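Local coordinates for putative Acetyltransferase (Lactobacillus plantarum WCFS1, PDB 3EFA), which probably transfers an acetyl group from acetyl-coenzyme A to an amine substrate, as GNAT-fold N-acetyltransferases do, at residues E47-Y52 and T60-E65. Numbering follows the deposited sequence.
Sequences EYAVLY and TTLRLE
The ring of Tyr-48 meets the aliphatic part of Arg-63 obliquely, its CE1 lying 3.6 Å from Arg-63 CD; the two side chains run side by side, with ring and guanidinium planes 46° apart. At the guanidinium edge, in its plane, NE and NH2 both grip OE2 of Glu-65, NE at 2.9 Å, reaching that oxygen from one face of the carboxylate. CG1 of Val-50 lies over one face of the Tyr-52 ring, offset toward its rim. The remaining guanidinium nitrogen, NH1, pairs with Asp-39 and Asp-42, and Asp-42 also binds the Tyr-48 hydroxyl. An alanine in place of Arg-63 would probably deprive Glu-65, Asp-39 and Asp-42 of this cationic partner and open a gap beside the Tyr-48 ring where CG and CD had lain.

The strands that carry these groups, 48-52 and 57-66, form an antiparallel hairpin that illustrates how two faces can serve different ends: polar and charged groups at Tyr-48 and Arg-63, apolar ones at Ala-49 and Leu-62. In the latter, hydrogen-bonded pair, Ala-49 N gives a nearly straight bond (167°) to Leu-62 O at 2.9 Å. Ala-49 O accepts twice, from Leu-62 N and from Thr-61 OG1, which is anti to its own backbone N (chi1 -176°) and stands 3.0 Å away, above the carbonyl plane. On the face opposite Tyr-48 and Arg-63, Ala-49 CB packs 3.8 Å from Leu-62 CD1.

The pair belongs to the central sheet of the GNAT fold, between strands 5-9 and 71-79; helix 12-29 covers the Tyr-48, Val-50 and Thr-61 face, helix 88-102 the face of Leu-51 and Thr-60.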
ATOM      1  N   GLU A  47     -18.367  10.820  -7.821  1.00 42.44           N
ATOM      2  CA  GLU A  47     -18.741  11.841  -6.835  1.00 43.77           C
ATOM      3  C   GLU A  47     -17.557  12.675  -6.353  1.00 41.55           C
ATOM      4  O   GLU A  47     -16.476  12.142  -6.111  1.00 38.76           O
ATOM      5  CB  GLU A  47     -19.457  11.195  -5.648  1.00 40.64           C
ATOM      6  CG  GLU A  47     -20.806  10.595  -6.046  1.00 49.72           C
ATOM      7  CD  GLU A  47     -21.566   9.973  -4.891  1.00 48.96           C
ATOM      8  OE1 GLU A  47     -21.025   9.058  -4.214  1.00 46.25           O
ATOM      9  OE2 GLU A  47     -22.725  10.386  -4.680  1.00 53.61           O
ATOM     10  N   TYR A  48     -17.762  13.982  -6.200  1.00 33.79           N
ATOM     11  CA  TYR A  48     -16.684  14.859  -5.720  1.00 30.27           C
ATOM     12  C   TYR A  48     -17.116  15.608  -4.461  1.00 38.02           C
ATOM     13  O   TYR A  48     -18.296  15.859  -4.265  1.00 38.12           O
ATOM     14  CB  TYR A  48     -16.242  15.838  -6.827  1.00 46.69           C
ATOM     15  CG  TYR A  48     -15.891  15.142  -8.133  1.00 47.71           C
ATOM     16  CD1 TYR A  48     -14.564  14.850  -8.454  1.00 39.39           C
ATOM     17  CD2 TYR A  48     -16.888  14.741  -9.031  1.00 36.21           C
ATOM     18  CE1 TYR A  48     -14.236  14.197  -9.642  1.00 39.74           C
ATOM     19  CE2 TYR A  48     -16.567  14.075 -10.220  1.00 37.84           C
ATOM     20  CZ  TYR A  48     -15.231  13.808 -10.523  1.00 43.92           C
ATOM     21  OH  TYR A  48     -14.881  13.148 -11.696  1.00 39.92           O
ATOM     22  N   ALA A  49     -16.156  15.931  -3.596  1.00 40.82           N
ATOM     23  CA  ALA A  49     -16.419  16.756  -2.417  1.00 36.31           C
ATOM     24  C   ALA A  49     -15.914  18.178  -2.662  1.00 34.53           C
ATOM     25  O   ALA A  49     -14.737  18.361  -2.969  1.00 34.60           O
ATOM     26  CB  ALA A  49     -15.745  16.148  -1.150  1.00 30.90           C
ATOM     27  N   VAL A  50     -16.797  19.177  -2.521  1.00 39.01           N
ATOM     28  CA  VAL A  50     -16.422  20.579  -2.734  1.00 30.97           C
ATOM     29  C   VAL A  50     -16.854  21.501  -1.582  1.00 38.23           C
ATOM     30  O   VAL A  50     -18.019  21.464  -1.157  1.00 39.91           O
ATOM     31  CB  VAL A  50     -16.998  21.128  -4.092  1.00 43.02           C
ATOM     32  CG1 VAL A  50     -16.590  22.588  -4.330  1.00 30.94           C
ATOM     33  CG2 VAL A  50     -16.571  20.267  -5.259  1.00 31.90           C
ATOM     34  N   LEU A  51     -15.922  22.327  -1.088  1.00 37.49           N
ATOM     35  CA  LEU A  51     -16.224  23.349  -0.066  1.00 38.24           C
ATOM     36  C   LEU A  51     -16.388  24.753  -0.680  1.00 39.75           C
ATOM     37  O   LEU A  51     -15.496  25.259  -1.364  1.00 42.23           O
ATOM     38  CB  LEU A  51     -15.160  23.356   1.055  1.00 41.70           C
ATOM     39  CG  LEU A  51     -15.414  24.182   2.344  1.00 53.54           C
ATOM     40  CD1 LEU A  51     -14.704  23.603   3.589  1.00 38.59           C
ATOM     41  CD2 LEU A  51     -15.094  25.702   2.195  1.00 38.08           C
ATOM     42  N   TYR A  52     -17.540  25.371  -0.428  1.00 43.44           N
ATOM     43  CA  TYR A  52     -17.889  26.695  -0.973  1.00 40.28           C
ATOM     44  C   TYR A  52     -17.952  27.779   0.129  1.00 45.82           C
ATOM     45  O   TYR A  52     -18.579  27.576   1.185  1.00 46.79           O
ATOM     46  CB  TYR A  52     -19.270  26.638  -1.638  1.00 39.82           C
ATOM     47  CG  TYR A  52     -19.424  25.675  -2.806  1.00 44.01           C
ATOM     48  CD1 TYR A  52     -19.351  26.131  -4.126  1.00 40.53           C
ATOM     49  CD2 TYR A  52     -19.685  24.313  -2.596  1.00 46.02           C
ATOM     50  CE1 TYR A  52     -19.504  25.257  -5.204  1.00 35.41           C
ATOM     51  CE2 TYR A  52     -19.845  23.429  -3.671  1.00 38.43           C
ATOM     52  CZ  TYR A  52     -19.757  23.912  -4.976  1.00 43.89           C
ATOM     53  OH  TYR A  52     -19.917  23.052  -6.055  1.00 39.41           O
ATOM     54  N   THR A  60     -11.922  24.577  -2.166  1.00 33.02           N
ATOM     55  CA  THR A  60     -11.124  23.375  -1.976  1.00 35.26           C
ATOM     56  C   THR A  60     -11.948  22.138  -2.371  1.00 42.78           C
ATOM     57  O   THR A  60     -13.188  22.181  -2.328  1.00 37.69           O
ATOM     58  CB  THR A  60     -10.531  23.307  -0.522  1.00 40.23           C
ATOM     59  OG1 THR A  60      -9.538  22.276  -0.437  1.00 35.36           O
ATOM     60  CG2 THR A  60     -11.630  23.076   0.528  1.00 31.25           C
ATOM     61  N   THR A  61     -11.267  21.066  -2.795  1.00 35.10           N
ATOM     62  CA  THR A  61     -11.945  19.880  -3.336  1.00 31.72           C
ATOM     63  C   THR A  61     -11.159  18.580  -3.146  1.00 30.10           C
ATOM     64  O   THR A  61      -9.938  18.589  -3.005  1.00 37.43           O
ATOM     65  CB  THR A  61     -12.263  20.037  -4.868  1.00 36.47           C
ATOM     66  OG1 THR A  61     -13.007  18.902  -5.332  1.00 32.68           O
ATOM     67  CG2 THR A  61     -10.980  20.130  -5.685  1.00 32.15           C
ATOM     68  N   LEU A  62     -11.876  17.464  -3.149  1.00 34.33           N
ATOM     69  CA  LEU A  62     -11.263  16.135  -3.257  1.00 38.90           C
ATOM     70  C   LEU A  62     -12.179  15.158  -4.027  1.00 38.95           C
ATOM     71  O   LEU A  62     -13.388  15.386  -4.143  1.00 36.12           O
ATOM     72  CB  LEU A  62     -10.871  15.584  -1.872  1.00 45.27           C
ATOM     73  CG  LEU A  62     -11.937  15.245  -0.816  1.00 44.55           C
ATOM     74  CD1 LEU A  62     -12.625  13.905  -1.094  1.00 36.59           C
ATOM     75  CD2 LEU A  62     -11.312  15.239   0.579  1.00 35.88           C
ATOM     76  N   ARG A  63     -11.598  14.086  -4.562  1.00 39.09           N
ATOM     77  CA  ARG A  63     -12.356  13.103  -5.334  1.00 33.20           C
ATOM     78  C   ARG A  63     -12.613  11.830  -4.512  1.00 38.57           C
ATOM     79  O   ARG A  63     -11.691  11.263  -3.900  1.00 35.35           O
ATOM     80  CB  ARG A  63     -11.630  12.763  -6.655  1.00 36.41           C
ATOM     81  CG  ARG A  63     -12.406  11.788  -7.595  1.00 38.63           C
ATOM     82  CD  ARG A  63     -11.775  11.651  -8.998  1.00 33.30           C
ATOM     83  NE  ARG A  63     -10.598  10.769  -9.016  1.00 38.59           N
ATOM     84  CZ  ARG A  63      -9.931  10.399 -10.113  1.00 40.27           C
ATOM     85  NH1 ARG A  63     -10.316  10.830 -11.321  1.00 34.65           N
ATOM     86  NH2 ARG A  63      -8.875   9.587 -10.003  1.00 34.51           N
ATOM     87  N   LEU A  64     -13.862  11.374  -4.497  1.00 32.80           N
ATOM     88  CA  LEU A  64     -14.183  10.148  -3.762  1.00 42.44           C
ATOM     89  C   LEU A  64     -13.913   8.892  -4.612  1.00 44.11           C
ATOM     90  O   LEU A  64     -14.489   8.732  -5.691  1.00 36.45           O
ATOM     91  CB  LEU A  64     -15.623  10.208  -3.222  1.00 41.18           C
ATOM     92  CG  LEU A  64     -15.747  11.393  -2.238  1.00 46.95           C
ATOM     93  CD1 LEU A  64     -17.017  12.198  -2.397  1.00 41.73           C
ATOM     94  CD2 LEU A  64     -15.539  10.964  -0.769  1.00 41.81           C
ATOM     95  N   GLU A  65     -13.002   8.039  -4.126  1.00 40.58           N
ATOM     96  CA  GLU A  65     -12.562   6.830  -4.833  1.00 38.29           C
ATOM     97  C   GLU A  65     -12.682   5.558  -3.959  1.00 43.36           C
ATOM     98  O   GLU A  65     -11.679   5.051  -3.428  1.00 42.56           O
ATOM     99  CB  GLU A  65     -11.113   6.984  -5.340  1.00 31.10           C
ATOM    100  CG  GLU A  65     -10.825   8.287  -6.101  1.00 35.92           C
ATOM    101  CD  GLU A  65      -9.360   8.439  -6.543  1.00 50.61           C
ATOM    102  OE1 GLU A  65      -8.581   7.457  -6.448  1.00 60.08           O
ATOM    103  OE2 GLU A  65      -8.986   9.551  -6.985  1.00 44.94           O
TER
HETATM  104  O   HOH W   1     -17.118   8.291  -6.475  1.00 41.36           O